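Local coordinates for poly-beta-hydroxybuterate polymerase (Cupriavidus necator, PDB 5T6O), which polymerises hydroxybutyryl units into polyhydroxybutyrate as a class I synthase, with this chain forming the catalytic domain of alpha/beta hydrolase fold, at residues 16-21 and 97-102; 53-58 and 219-224; 101-106 and 372-377; 196-199 and 203-206; 298-303 and 348-353. The protein carries 1 engineered substitution. All coordinates share one frame; numbering follows the deposited sequence.

Contact 1 of 5, residues 16-21 and 97-102. With SO4 (sulfate ion), chain C.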
# COMPACT_ATOMS: atom_id res chain seq x y z
N VAL A 16 37.81 -16.37 22.13
CA VAL A 16 38.07 -16.78 20.75
C VAL A 16 38.74 -18.15 20.79
O VAL A 16 39.76 -18.33 21.47
CB VAL A 16 38.96 -15.77 20.02
CG1 VAL A 16 39.36 -16.28 18.62
CG2 VAL A 16 38.32 -14.38 19.94
N VAL A 17 38.18 -19.12 20.07
CA VAL A 17 38.74 -20.47 20.00
C VAL A 17 39.27 -20.81 18.61
O VAL A 17 39.87 -21.88 18.43
CB VAL A 17 37.74 -21.54 20.48
CG1 VAL A 17 37.44 -21.38 21.97
CG2 VAL A 17 36.43 -21.52 19.68
N PHE A 18 39.09 -19.93 17.63
CA PHE A 18 39.54 -20.19 16.27
C PHE A 18 39.52 -18.86 15.52
O PHE A 18 38.65 -18.02 15.77
CB PHE A 18 38.66 -21.22 15.54
CG PHE A 18 38.98 -21.36 14.08
CD1 PHE A 18 40.05 -22.14 13.67
CD2 PHE A 18 38.24 -20.69 13.10
CE1 PHE A 18 40.37 -22.26 12.32
CE2 PHE A 18 38.56 -20.81 11.74
CZ PHE A 18 39.63 -21.59 11.36
N GLU A 19 40.44 -18.70 14.58
CA GLU A 19 40.37 -17.52 13.73
C GLU A 19 41.05 -17.81 12.41
O GLU A 19 42.04 -18.55 12.34
CB GLU A 19 41.01 -16.29 14.41
CG GLU A 19 42.51 -16.38 14.58
CD GLU A 19 43.08 -15.29 15.51
OE1 GLU A 19 42.32 -14.70 16.30
OE2 GLU A 19 44.31 -15.03 15.45
N ASN A 20 40.51 -17.21 11.35
CA ASN A 20 41.21 -17.19 10.06
C ASN A 20 41.02 -15.80 9.47
O ASN A 20 40.65 -14.85 10.17
CB ASN A 20 40.75 -18.34 9.15
CG ASN A 20 39.30 -18.20 8.66
OD1 ASN A 20 38.64 -17.19 8.87
ND2 ASN A 20 38.81 -19.25 8.00
N GLU A 21 41.28 -15.66 8.17
CA GLU A 21 41.23 -14.34 7.57
C GLU A 21 39.82 -13.76 7.59
O GLU A 21 39.66 -12.54 7.57
CB GLU A 21 41.75 -14.38 6.13
CG GLU A 21 43.26 -14.63 6.04
CD GLU A 21 44.07 -13.59 6.81
OE1 GLU A 21 43.77 -12.39 6.68
OE2 GLU A 21 45.00 -13.99 7.55
N ALA A 97 31.32 -19.64 6.83
CA ALA A 97 30.11 -20.33 7.28
C ALA A 97 30.35 -21.83 7.42
O ALA A 97 30.11 -22.41 8.48
CB ALA A 97 28.95 -20.06 6.31
N ILE A 98 30.81 -22.48 6.34
CA ILE A 98 31.06 -23.91 6.41
C ILE A 98 32.19 -24.20 7.38
O ILE A 98 32.11 -25.14 8.19
CB ILE A 98 31.34 -24.47 5.00
CG1 ILE A 98 30.07 -24.39 4.15
CG2 ILE A 98 31.82 -25.91 5.06
CD1 ILE A 98 30.25 -24.89 2.71
N ARG A 99 33.25 -23.39 7.35
CA ARG A 99 34.36 -23.56 8.29
C ARG A 99 33.89 -23.45 9.74
O ARG A 99 34.31 -24.24 10.59
CB ARG A 99 35.45 -22.52 7.99
CG ARG A 99 36.76 -22.71 8.77
CD ARG A 99 37.46 -24.02 8.41
NE ARG A 99 38.88 -23.97 8.77
CZ ARG A 99 39.50 -24.86 9.54
NH1 ARG A 99 40.79 -24.71 9.80
NH2 ARG A 99 38.85 -25.91 10.02
N ALA A 100 33.02 -22.48 10.05
CA ALA A 100 32.56 -22.31 11.42
C ALA A 100 31.73 -23.51 11.87
O ALA A 100 31.83 -23.94 13.03
CB ALA A 100 31.74 -21.03 11.57
N ILE A 101 30.89 -24.03 10.98
CA ILE A 101 30.15 -25.25 11.30
C ILE A 101 31.10 -26.38 11.64
O ILE A 101 30.90 -27.11 12.62
CB ILE A 101 29.21 -25.62 10.14
CG1 ILE A 101 28.09 -24.57 10.02
CG2 ILE A 101 28.59 -27.00 10.34
CD1 ILE A 101 27.30 -24.70 8.73
N GLU A 102 32.17 -26.55 10.84
CA GLU A 102 33.10 -27.65 11.04
C GLU A 102 33.83 -27.52 12.37
O GLU A 102 34.00 -28.51 13.10
CB GLU A 102 34.11 -27.70 9.88
CG GLU A 102 35.19 -28.76 10.05
CD GLU A 102 36.30 -28.67 8.99
OE1 GLU A 102 36.54 -27.56 8.44
OE2 GLU A 102 36.92 -29.72 8.72
S SO4 C . 41.68 -22.01 7.55
O1 SO4 C . 42.10 -23.15 6.74
O2 SO4 C . 40.22 -21.84 7.44
O3 SO4 C . 42.36 -20.81 7.11
O4 SO4 C . 42.05 -22.27 8.94
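Phe-18 and Arg-99 meet with the ring brought up to the guanidinium rather than laid on it: CE1 of Phe-18 sits over one face of the guanidinium group, 3.5 Å from NH1 of Arg-99, and the two planes stand 70° apart. The same guanidinium turns its edge to a sulfate ion, probably picked up from the crystallisation liquor. Arg-99 NE reaches sulfate O2 at 2.8 Å and Arg-99 NH1 reaches sulfate O4 at 2.9 Å, both nearly straight. A second donor shares the first oxygen, since Asn-20 ND2 lies 3.0 Å from sulfate O2, with an N-H...O angle of 170°. Beside them, Phe-18 CZ comes to 3.5 Å from sulfate O4.

One shell out, each gripping group is itself held. Arg-99 NH2 makes a bent salt bridge of 3.2 Å to Glu-102 OE1 one helical turn on, arriving from above the carboxylate plane. With CG between its backbone N and carbonyl carbon (chi1 68°), Asn-20 turns its OD1 forward to the backbone nitrogens of Tyr-22 and Phe-23, while its ND2 also serves the carbonyl of His-95. The bond to Tyr-22 is that of an Asx turn, here joining the antiparallel strands 14-19 and 23-28 at one side of the alpha/beta hydrolase sheet, next to helix 89-108, where the surface holds a sulfate in this crystal.

Contact 2 of 5, residues 53-58 and 219-224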
# COMPACT_ATOMS: atom_id res chain seq x y z
N LEU A 53 23.50 -9.02 18.61
CA LEU A 53 23.04 -10.22 19.30
C LEU A 53 23.59 -10.35 20.71
O LEU A 53 23.19 -11.26 21.43
CB LEU A 53 23.43 -11.47 18.51
CG LEU A 53 22.85 -11.53 17.09
CD1 LEU A 53 23.29 -12.80 16.41
CD2 LEU A 53 21.33 -11.45 17.16
N ASP A 54 24.52 -9.48 21.11
CA ASP A 54 25.07 -9.48 22.48
C ASP A 54 25.26 -8.02 22.90
O ASP A 54 26.35 -7.58 23.24
CB ASP A 54 26.39 -10.25 22.55
CG ASP A 54 26.98 -10.29 23.97
OD1 ASP A 54 26.20 -10.27 24.93
OD2 ASP A 54 28.22 -10.33 24.11
N LEU A 55 24.18 -7.24 22.83
CA LEU A 55 24.31 -5.79 22.88
C LEU A 55 24.69 -5.32 24.27
O LEU A 55 25.88 -5.17 24.57
CB LEU A 55 23.01 -5.13 22.38
CG LEU A 55 23.07 -3.63 22.08
CD1 LEU A 55 24.25 -3.27 21.17
CD2 LEU A 55 21.75 -3.15 21.47
N GLN A 56 23.73 -5.09 25.14
CA GLN A 56 24.07 -4.90 26.54
C GLN A 56 23.59 -6.12 27.34
O GLN A 56 22.82 -6.93 26.82
CB GLN A 56 23.44 -3.61 27.07
CG GLN A 56 23.91 -2.38 26.31
CD GLN A 56 23.37 -1.09 26.89
OE1 GLN A 56 22.63 -0.37 26.22
NE2 GLN A 56 23.73 -0.80 28.13
N PRO A 57 24.08 -6.30 28.57
CA PRO A 57 23.72 -7.53 29.29
C PRO A 57 22.22 -7.78 29.39
O PRO A 57 21.78 -8.92 29.20
CB PRO A 57 24.36 -7.31 30.67
CG PRO A 57 25.60 -6.54 30.34
CD PRO A 57 25.18 -5.59 29.23
N GLU A 58 21.42 -6.75 29.68
CA GLU A 58 19.98 -6.97 29.81
C GLU A 58 19.35 -7.39 28.49
O GLU A 58 18.38 -8.15 28.48
CB GLU A 58 19.30 -5.70 30.34
CG GLU A 58 19.68 -5.34 31.76
N PRO A 219 16.77 4.14 19.87
CA PRO A 219 17.70 4.05 21.01
C PRO A 219 19.14 4.29 20.59
O PRO A 219 19.55 3.94 19.48
CB PRO A 219 17.50 2.61 21.52
CG PRO A 219 16.21 2.16 20.94
CD PRO A 219 16.11 2.85 19.61
N PHE A 220 19.92 4.85 21.51
CA PHE A 220 21.30 5.21 21.18
C PHE A 220 22.18 3.98 20.98
O PHE A 220 23.13 4.02 20.18
CB PHE A 220 21.87 6.13 22.26
CG PHE A 220 21.41 7.57 22.14
CD1 PHE A 220 20.17 7.88 21.60
CD2 PHE A 220 22.23 8.61 22.54
CE1 PHE A 220 19.74 9.20 21.48
CE2 PHE A 220 21.81 9.93 22.42
CZ PHE A 220 20.56 10.22 21.89
N ASP A 221 21.91 2.87 21.68
CA ASP A 221 22.78 1.72 21.44
C ASP A 221 22.51 1.10 20.08
O ASP A 221 23.44 0.60 19.43
CB ASP A 221 22.67 0.68 22.58
CG ASP A 221 21.25 0.20 22.84
OD1 ASP A 221 20.30 0.57 22.12
OD2 ASP A 221 21.08 -0.60 23.80
N LEU A 222 21.26 1.14 19.61
CA LEU A 222 20.99 0.76 18.23
C LEU A 222 21.76 1.65 17.26
O LEU A 222 22.38 1.16 16.31
CB LEU A 222 19.48 0.81 17.94
CG LEU A 222 18.97 0.35 16.57
CD1 LEU A 222 17.49 0.01 16.69
CD2 LEU A 222 19.14 1.43 15.52
N LEU A 223 21.71 2.96 17.47
CA LEU A 223 22.40 3.87 16.55
C LEU A 223 23.91 3.65 16.59
O LEU A 223 24.59 3.74 15.56
CB LEU A 223 22.04 5.32 16.89
CG LEU A 223 20.55 5.67 16.66
CD1 LEU A 223 20.27 7.10 17.10
CD2 LEU A 223 20.21 5.49 15.22
N PHE A 224 24.45 3.37 17.77
CA PHE A 224 25.88 3.06 17.87
C PHE A 224 26.23 1.83 17.05
O PHE A 224 27.19 1.84 16.26
CB PHE A 224 26.28 2.87 19.33
CG PHE A 224 27.66 2.29 19.50
CD1 PHE A 224 28.78 3.09 19.36
CD2 PHE A 224 27.83 0.94 19.82
CE1 PHE A 224 30.05 2.56 19.51
CE2 PHE A 224 29.10 0.41 19.97
CZ PHE A 224 30.21 1.23 19.83
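Leu-55 and Gln-56 sit on the loop between strand 40-43 and helix 61-67 of the alpha/beta hydrolase core, and they meet Asp-221 at the start of helix 220-227. The methyl CD2 of Leu-55 is pressed against the carboxylate, 3.5 Å from Asp-221 OD2 and 3.7 Å from Asp-221 CG. Leucine reaches across because its CG lies opposite the backbone N (chi1 -168°). From the next residue comes an extended chain whose amide plane stands almost perpendicular to the carboxylate, 87° apart. Gln-56 OE1 is modelled 2.9 Å from Asp-221 OD2, although the amide is probably turned over, and the polar pairing at that end stays unsettled.

Helix 220-227 belongs to the long insertion between sheet strands 140-146 and 272-277, the place where alpha/beta hydrolases usually carry their cap; the contact therefore ties a core loop to that cap-like region. Asp-221 is the second residue of the helix, after Pro-219 at the N-cap. Its other oxygen, OD1, takes a weak, bent bond of 2.7 Å from Leu-222 N, and the nearby helix N-terminus probably steadies the negative charge. Phe-3 packs on Asp-221 as well. The loop is also held by a backbone bond of Leu-55 with Ala-10 and by Gln-56 N to Ser-59 OG, while Pro-219 and Leu-222 pack on His-166 and Glu-164 of the second subunit.

Contact 3 of 5, residues 101-106 and 372-377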
# COMPACT_ATOMS: atom_id res chain seq x y z
N ILE A 101 30.89 -24.03 10.98
CA ILE A 101 30.15 -25.25 11.30
C ILE A 101 31.10 -26.38 11.64
O ILE A 101 30.90 -27.11 12.62
CB ILE A 101 29.21 -25.62 10.14
CG1 ILE A 101 28.09 -24.57 10.02
CG2 ILE A 101 28.59 -27.00 10.34
CD1 ILE A 101 27.30 -24.70 8.73
N GLU A 102 32.17 -26.55 10.84
CA GLU A 102 33.10 -27.65 11.04
C GLU A 102 33.83 -27.52 12.37
O GLU A 102 34.00 -28.51 13.10
CB GLU A 102 34.11 -27.70 9.88
CG GLU A 102 35.19 -28.76 10.05
CD GLU A 102 36.30 -28.67 8.99
OE1 GLU A 102 36.54 -27.56 8.44
OE2 GLU A 102 36.92 -29.72 8.72
N VAL A 103 34.27 -26.31 12.71
CA VAL A 103 35.06 -26.12 13.93
C VAL A 103 34.17 -26.26 15.15
O VAL A 103 34.53 -26.93 16.13
CB VAL A 103 35.79 -24.77 13.90
CG1 VAL A 103 36.51 -24.54 15.23
CG2 VAL A 103 36.78 -24.73 12.72
N ALA A 104 32.99 -25.64 15.13
CA ALA A 104 32.07 -25.78 16.26
C ALA A 104 31.67 -27.24 16.47
O ALA A 104 31.62 -27.73 17.60
CB ALA A 104 30.84 -24.91 16.04
N ARG A 105 31.37 -27.95 15.38
CA ARG A 105 31.02 -29.36 15.49
C ARG A 105 32.18 -30.18 16.03
O ARG A 105 31.98 -31.10 16.84
CB ARG A 105 30.58 -29.88 14.12
CG ARG A 105 30.10 -31.30 14.10
CD ARG A 105 29.56 -31.65 12.72
NE ARG A 105 29.27 -33.08 12.61
CZ ARG A 105 30.15 -33.99 12.20
NH1 ARG A 105 29.80 -35.27 12.14
NH2 ARG A 105 31.38 -33.62 11.86
N ASP A 106 33.41 -29.85 15.62
CA ASP A 106 34.57 -30.58 16.11
C ASP A 106 34.76 -30.37 17.61
O ASP A 106 34.98 -31.32 18.36
CB ASP A 106 35.82 -30.13 15.35
CG ASP A 106 37.04 -30.97 15.69
OD1 ASP A 106 37.67 -30.72 16.74
OD2 ASP A 106 37.36 -31.88 14.90
N ALA A 372 41.60 -29.82 22.52
CA ALA A 372 43.04 -29.88 22.29
C ALA A 372 43.42 -29.20 20.99
O ALA A 372 44.41 -28.46 20.93
CB ALA A 372 43.53 -31.33 22.28
N ARG A 373 42.63 -29.41 19.93
CA ARG A 373 42.95 -28.82 18.63
C ARG A 373 42.75 -27.31 18.63
O ARG A 373 43.51 -26.58 18.00
CB ARG A 373 42.09 -29.47 17.54
CG ARG A 373 42.38 -28.97 16.12
N TYR A 374 41.73 -26.81 19.34
CA TYR A 374 41.33 -25.40 19.28
C TYR A 374 41.28 -24.82 20.69
O TYR A 374 40.21 -24.79 21.30
CB TYR A 374 39.96 -25.26 18.60
CG TYR A 374 39.88 -25.81 17.20
CD1 TYR A 374 40.41 -25.10 16.12
CD2 TYR A 374 39.25 -27.03 16.94
CE1 TYR A 374 40.33 -25.58 14.84
CE2 TYR A 374 39.16 -27.52 15.64
CZ TYR A 374 39.70 -26.79 14.60
OH TYR A 374 39.63 -27.24 13.30
N ARG A 375 42.41 -24.36 21.21
CA ARG A 375 42.39 -23.78 22.55
C ARG A 375 42.14 -22.27 22.47
O ARG A 375 42.22 -21.65 21.40
CB ARG A 375 43.70 -24.08 23.30
CG ARG A 375 43.79 -25.50 23.86
CD ARG A 375 42.59 -25.85 24.74
NE ARG A 375 42.69 -27.20 25.30
CZ ARG A 375 41.67 -27.86 25.85
NH1 ARG A 375 40.46 -27.30 25.91
NH2 ARG A 375 41.85 -29.09 26.32
N ALA A 376 41.82 -21.68 23.62
CA ALA A 376 41.52 -20.26 23.68
C ALA A 376 42.69 -19.42 23.17
O ALA A 376 43.85 -19.69 23.48
CB ALA A 376 41.16 -19.86 25.11
N ILE A 377 42.36 -18.41 22.38
CA ILE A 377 43.34 -17.50 21.78
C ILE A 377 43.39 -16.18 22.53
O ILE A 377 44.47 -15.67 22.84
CB ILE A 377 42.98 -17.28 20.29
CG1 ILE A 377 43.19 -18.57 19.50
CG2 ILE A 377 43.79 -16.12 19.71
CD1 ILE A 377 42.65 -18.50 18.05
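Val-103 sets one methyl squarely on the ring of Tyr-374, while Asp-106, a turn further along the helix, takes the ring's edge. CG1 of Val-103 stands 3.8 Å from the centroid of the Tyr-374 ring and only 3° off its normal, a textbook CH-pi contact. The second methyl slips past the ring toward the phenol end, where Val-103 CG2 lies 3.8 Å from Tyr-374 OH. On the opposite face of the ring the modelled part of Arg-373 covers the rim, so the aromatic is clasped between an aliphatic carbon of the helix and one of its own loop.

The acid approaches quite differently. Asp-106 OD1 lies near the ring plane, 3.7 Å from Tyr-374 CE2, with the carboxylate turned 82° to the ring. That oxygen has a stronger partner outside, ND2 of Asn-371, whose OD1 accepts the backbone N of Tyr-374; one amide thus positions both the acid and the tyrosine. Tyrosine's CG is opposite its carbonyl carbon (chi1 -58°), which sends the ring from the loop before strand 378-379 onto helix 89-108. Val-103 meets Phe-18 of strand 14-19 too, and Tyr-374 packs on Arg-99 and Ile-107.

No hydrogen bond spans the two segments. The grip is dispersion over the face, with probably a modest electrostatic attraction between the carboxylate oxygen and the positively polarised C-H edge.

Contact 4 of 5, residues 196-199 and 203-206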
# COMPACT_ATOMS: atom_id res chain seq x y z
N PHE A 196 21.18 0.02 4.30
CA PHE A 196 21.75 -0.88 3.29
C PHE A 196 21.17 -0.63 1.90
O PHE A 196 21.86 -0.80 0.89
CB PHE A 196 21.58 -2.36 3.64
CG PHE A 196 22.27 -3.27 2.67
CD1 PHE A 196 23.65 -3.25 2.58
CD2 PHE A 196 21.55 -4.05 1.78
CE1 PHE A 196 24.32 -4.05 1.66
CE2 PHE A 196 22.21 -4.85 0.86
CZ PHE A 196 23.60 -4.86 0.81
N LEU A 197 19.90 -0.23 1.81
CA LEU A 197 19.35 0.14 0.51
C LEU A 197 19.18 1.65 0.39
O LEU A 197 18.26 2.13 -0.27
CB LEU A 197 18.02 -0.58 0.27
CG LEU A 197 18.14 -2.11 0.31
CD1 LEU A 197 16.77 -2.78 0.20
CD2 LEU A 197 19.11 -2.62 -0.75
N ARG A 198 20.04 2.41 1.06
CA ARG A 198 19.92 3.85 1.13
C ARG A 198 21.32 4.44 0.93
O ARG A 198 22.30 3.68 0.86
CB ARG A 198 19.33 4.27 2.48
CG ARG A 198 17.87 3.89 2.67
CD ARG A 198 16.97 4.56 1.64
NE ARG A 198 15.57 4.21 1.88
CZ ARG A 198 14.57 4.46 1.05
NH1 ARG A 198 13.34 4.09 1.37
NH2 ARG A 198 14.80 5.08 -0.11
N PRO A 199 21.46 5.76 0.82
CA PRO A 199 22.80 6.32 0.67
C PRO A 199 23.68 5.98 1.86
O PRO A 199 23.20 5.82 2.98
CB PRO A 199 22.55 7.83 0.57
CG PRO A 199 21.12 7.93 0.05
CD PRO A 199 20.42 6.81 0.75
N VAL A 203 27.30 12.96 4.38
CA VAL A 203 26.22 13.92 4.62
C VAL A 203 24.95 13.19 5.08
O VAL A 203 24.31 13.59 6.06
CB VAL A 203 25.96 14.77 3.36
CG1 VAL A 203 24.67 15.58 3.54
CG2 VAL A 203 27.16 15.68 3.06
N TRP A 204 24.56 12.14 4.35
CA TRP A 204 23.41 11.34 4.78
C TRP A 204 23.59 10.85 6.21
O TRP A 204 22.69 10.98 7.05
CB TRP A 204 23.22 10.16 3.83
CG TRP A 204 22.20 9.12 4.26
CD1 TRP A 204 22.39 8.06 5.10
CD2 TRP A 204 20.83 9.05 3.85
NE1 TRP A 204 21.23 7.34 5.24
CE2 TRP A 204 20.26 7.93 4.48
CE3 TRP A 204 20.04 9.83 3.01
CZ2 TRP A 204 18.92 7.56 4.29
CZ3 TRP A 204 18.71 9.47 2.82
CH2 TRP A 204 18.17 8.34 3.46
N ASN A 205 24.75 10.26 6.51
CA ASN A 205 24.98 9.71 7.84
C ASN A 205 24.90 10.79 8.90
O ASN A 205 24.28 10.60 9.95
CB ASN A 205 26.34 9.01 7.87
CG ASN A 205 26.35 7.73 7.05
OD1 ASN A 205 25.30 7.23 6.67
ND2 ASN A 205 27.54 7.19 6.79
N TYR A 206 25.49 11.96 8.62
CA TYR A 206 25.44 13.09 9.55
C TYR A 206 24.01 13.57 9.80
O TYR A 206 23.56 13.70 10.95
CB TYR A 206 26.31 14.20 8.96
CG TYR A 206 26.46 15.52 9.69
CD1 TYR A 206 27.44 15.70 10.66
CD2 TYR A 206 25.70 16.63 9.32
CE1 TYR A 206 27.63 16.93 11.27
CE2 TYR A 206 25.89 17.88 9.92
CZ TYR A 206 26.86 18.01 10.90
OH TYR A 206 27.06 19.23 11.50
O HOH W 1 24.24 5.21 5.66
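Pro-199 and Trp-204 stand only 6.5 Å apart between their CA atoms, because the chain runs through Pro-199 in an extended, polyproline-like conformation (phi -60°, psi 148°) and then turns at once into helix 202-215. Early in that helix the backbone N of Trp-204 is taken by OD1 of Asp-201. With CG opposite the backbone N (chi1 171°), the indole reaches back over the loop that leads into the helix.

Its face is covered by the proline ring. Pro-199 CD sits 3.6 Å from the centroid of the six-membered ring of Trp-204, almost on the ring normal, a CH-pi contact, and Pro-199 CG comes to 3.7 Å from Trp-204 CE3. Over the five-membered part lies the proline carbonyl instead: Pro-199 O is 3.2 Å from Trp-204 CD1. Arg-198 adds its CB, which approaches the indole obliquely at 3.8 Å from Trp-204 CZ2, before the rest of its chain bends off.

The carbonyl oxygen of Pro-199 accepts a hydrogen bond from a water at 2.9 Å; the same water appears to donate to Asn-205 OD1, though at a doubtfully short distance, and Asn-205 ND2 is held by Asn-200. Arg-198 NH2 bonds the carbonyl of Leu-197 of the second subunit, and the reverse bond forms as well; Trp-204 packs on Leu-241 of that subunit.

The indole N-H goes to Ser-195 OG; Pro-199 O, lying over the face, is badly angled for NE1. The contact is thus apolar CH-pi packing beside a carbonyl that accepts from water, set at a subunit interface.

Contact 5 of 5, residues 298-303 and 348-353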
# COMPACT_ATOMS: atom_id res chain seq x y z
N LYS A 298 10.02 -29.97 9.35
CA LYS A 298 9.00 -29.39 10.22
C LYS A 298 9.32 -27.93 10.50
O LYS A 298 10.34 -27.61 11.13
CB LYS A 298 8.92 -30.18 11.53
CG LYS A 298 7.75 -29.79 12.41
N LEU A 299 8.45 -27.03 10.03
CA LEU A 299 8.68 -25.60 10.13
C LEU A 299 7.77 -25.01 11.20
O LEU A 299 6.64 -25.46 11.40
CB LEU A 299 8.42 -24.90 8.80
CG LEU A 299 9.06 -25.54 7.58
CD1 LEU A 299 8.73 -24.72 6.32
CD2 LEU A 299 10.56 -25.67 7.78
N ARG A 300 8.28 -23.99 11.87
CA ARG A 300 7.50 -23.16 12.79
C ARG A 300 7.72 -21.72 12.39
O ARG A 300 8.86 -21.31 12.16
CB ARG A 300 7.92 -23.39 14.24
CG ARG A 300 7.17 -22.52 15.26
CD ARG A 300 7.31 -23.10 16.67
NE ARG A 300 6.54 -22.36 17.67
CZ ARG A 300 5.23 -22.49 17.85
NH1 ARG A 300 4.52 -23.33 17.10
NH2 ARG A 300 4.62 -21.78 18.80
N PHE A 301 6.64 -20.95 12.26
CA PHE A 301 6.77 -19.52 11.99
C PHE A 301 6.20 -18.73 13.16
O PHE A 301 5.09 -19.02 13.63
CB PHE A 301 6.06 -19.09 10.70
CG PHE A 301 6.33 -17.65 10.35
CD1 PHE A 301 7.46 -17.31 9.61
CD2 PHE A 301 5.49 -16.64 10.79
CE1 PHE A 301 7.72 -15.99 9.31
CE2 PHE A 301 5.74 -15.32 10.49
CZ PHE A 301 6.87 -14.99 9.75
N VAL A 302 6.94 -17.73 13.62
CA VAL A 302 6.53 -16.91 14.75
C VAL A 302 6.76 -15.45 14.39
O VAL A 302 7.82 -15.10 13.86
CB VAL A 302 7.28 -17.30 16.04
CG1 VAL A 302 6.96 -16.33 17.17
CG2 VAL A 302 6.93 -18.73 16.44
N LEU A 303 5.76 -14.62 14.65
CA LEU A 303 5.78 -13.20 14.33
C LEU A 303 5.87 -12.40 15.62
O LEU A 303 5.00 -12.53 16.49
CB LEU A 303 4.50 -12.82 13.57
CG LEU A 303 4.34 -11.40 13.05
CD1 LEU A 303 5.45 -11.09 12.07
CD2 LEU A 303 2.96 -11.26 12.38
N TRP A 348 10.92 -14.96 22.86
CA TRP A 348 12.12 -15.73 23.18
C TRP A 348 11.80 -17.03 23.90
O TRP A 348 12.39 -18.06 23.54
CB TRP A 348 13.13 -14.91 24.00
CG TRP A 348 13.81 -13.79 23.25
CD1 TRP A 348 13.50 -13.32 22.00
CD2 TRP A 348 14.93 -13.04 23.70
NE1 TRP A 348 14.35 -12.29 21.66
CE2 TRP A 348 15.24 -12.10 22.69
CE3 TRP A 348 15.69 -13.05 24.87
CZ2 TRP A 348 16.29 -11.20 22.81
CZ3 TRP A 348 16.74 -12.15 25.00
CH2 TRP A 348 17.03 -11.24 23.97
N PRO A 349 10.90 -17.07 24.90
CA PRO A 349 10.58 -18.37 25.53
C PRO A 349 10.01 -19.39 24.56
O PRO A 349 10.26 -20.59 24.72
CB PRO A 349 9.57 -17.99 26.62
CG PRO A 349 9.92 -16.59 26.97
CD PRO A 349 10.29 -15.96 25.65
N ASP A 350 9.23 -18.95 23.57
CA ASP A 350 8.72 -19.88 22.56
C ASP A 350 9.87 -20.53 21.81
O ASP A 350 9.91 -21.75 21.63
CB ASP A 350 7.81 -19.13 21.59
CG ASP A 350 7.18 -20.06 20.56
OD1 ASP A 350 7.83 -20.37 19.54
OD2 ASP A 350 6.02 -20.48 20.78
N TRP A 351 10.83 -19.71 21.38
CA TRP A 351 11.97 -20.23 20.64
C TRP A 351 12.87 -21.11 21.51
O TRP A 351 13.29 -22.19 21.08
CB TRP A 351 12.77 -19.07 20.04
CG TRP A 351 14.04 -19.56 19.43
CD1 TRP A 351 14.17 -20.49 18.46
CD2 TRP A 351 15.38 -19.16 19.79
NE1 TRP A 351 15.50 -20.71 18.17
CE2 TRP A 351 16.26 -19.89 18.96
CE3 TRP A 351 15.91 -18.25 20.71
CZ2 TRP A 351 17.65 -19.76 19.05
CZ3 TRP A 351 17.29 -18.11 20.78
CH2 TRP A 351 18.14 -18.85 19.96
N THR A 352 13.21 -20.67 22.73
CA THR A 352 14.15 -21.47 23.51
C THR A 352 13.55 -22.82 23.88
O THR A 352 14.28 -23.81 23.97
CB THR A 352 14.63 -20.74 24.77
OG1 THR A 352 13.53 -20.50 25.65
CG2 THR A 352 15.30 -19.40 24.41
N ALA A 353 12.23 -22.87 24.11
CA ALA A 353 11.58 -24.15 24.35
C ALA A 353 11.66 -25.03 23.11
O ALA A 353 11.92 -26.23 23.21
CB ALA A 353 10.13 -23.94 24.78
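Asp-350 OD1 is gripped from two quarters: NE of Arg-300 reaches it at 3.0 Å across the contact, and the hydroxyl of Tyr-273 bonds it from the neighbouring strand. The other carboxylate oxygen has the shorter bond, 2.8 Å from Arg-300 NH2 to Asp-350 OD2. Together they make a side-on, two-pronged salt bridge in which NE and one terminal nitrogen each serve their own oxygen. Both oxygens use the syn lone pair, the guanidinium and carboxylate planes are just 16° apart, and the NE bond is almost straight at 173°. Such a fit fixes the rotation of both flat groups.

The arginine gets there by stretching: its chain is extended from CG to NE, and the two side chains come at each other from opposite directions, strand to helix. Val-302 CG2 lies 3.6 Å from Asp-350 OD1, so a methyl touches the oxygen that Tyr-273 also holds.

In the alpha/beta hydrolase fold this is a strand of the central sheet meeting a covering helix. Strand 299-304 runs parallel to 272-277 on one side and antiparallel to 322-325 on the other; helix 348-358 packs against them, with Asp-350 also touching Thr-325. The remaining terminal nitrogen of Arg-300, NH1, forms a salt bridge to Asp-327, which puts the positive charge between two acids and would probably keep it well stabilised. The next residue after Asp-350, Trp-351, bonds Thr-144 OG1 through its NE1 and meets the ring of Tyr-273.

Contacts 1 and 3 are neighbours, their centres about 8 Å apart. Both use helix 89-108 and share Ile-101 and Glu-102; Phe-18 packs on Tyr-374, and Val-16 pairs by backbone with Ile-377. Contact 5 reaches the same sheet as contact 1, about 27 Å away between centres. Contacts 2 and 4 lie on successive helices, 220-227 and 202-215, their centres about 20 Å apart, and both touch the second subunit. Along the chain, contact 1 closes before contacts 4 and 5 open; both fall inside the loop closed by contact 3, and contact 4 also inside that of contact 2. Contact 3 thus binds the tail to the core, and contact 2 the cap-like insertion to a core loop.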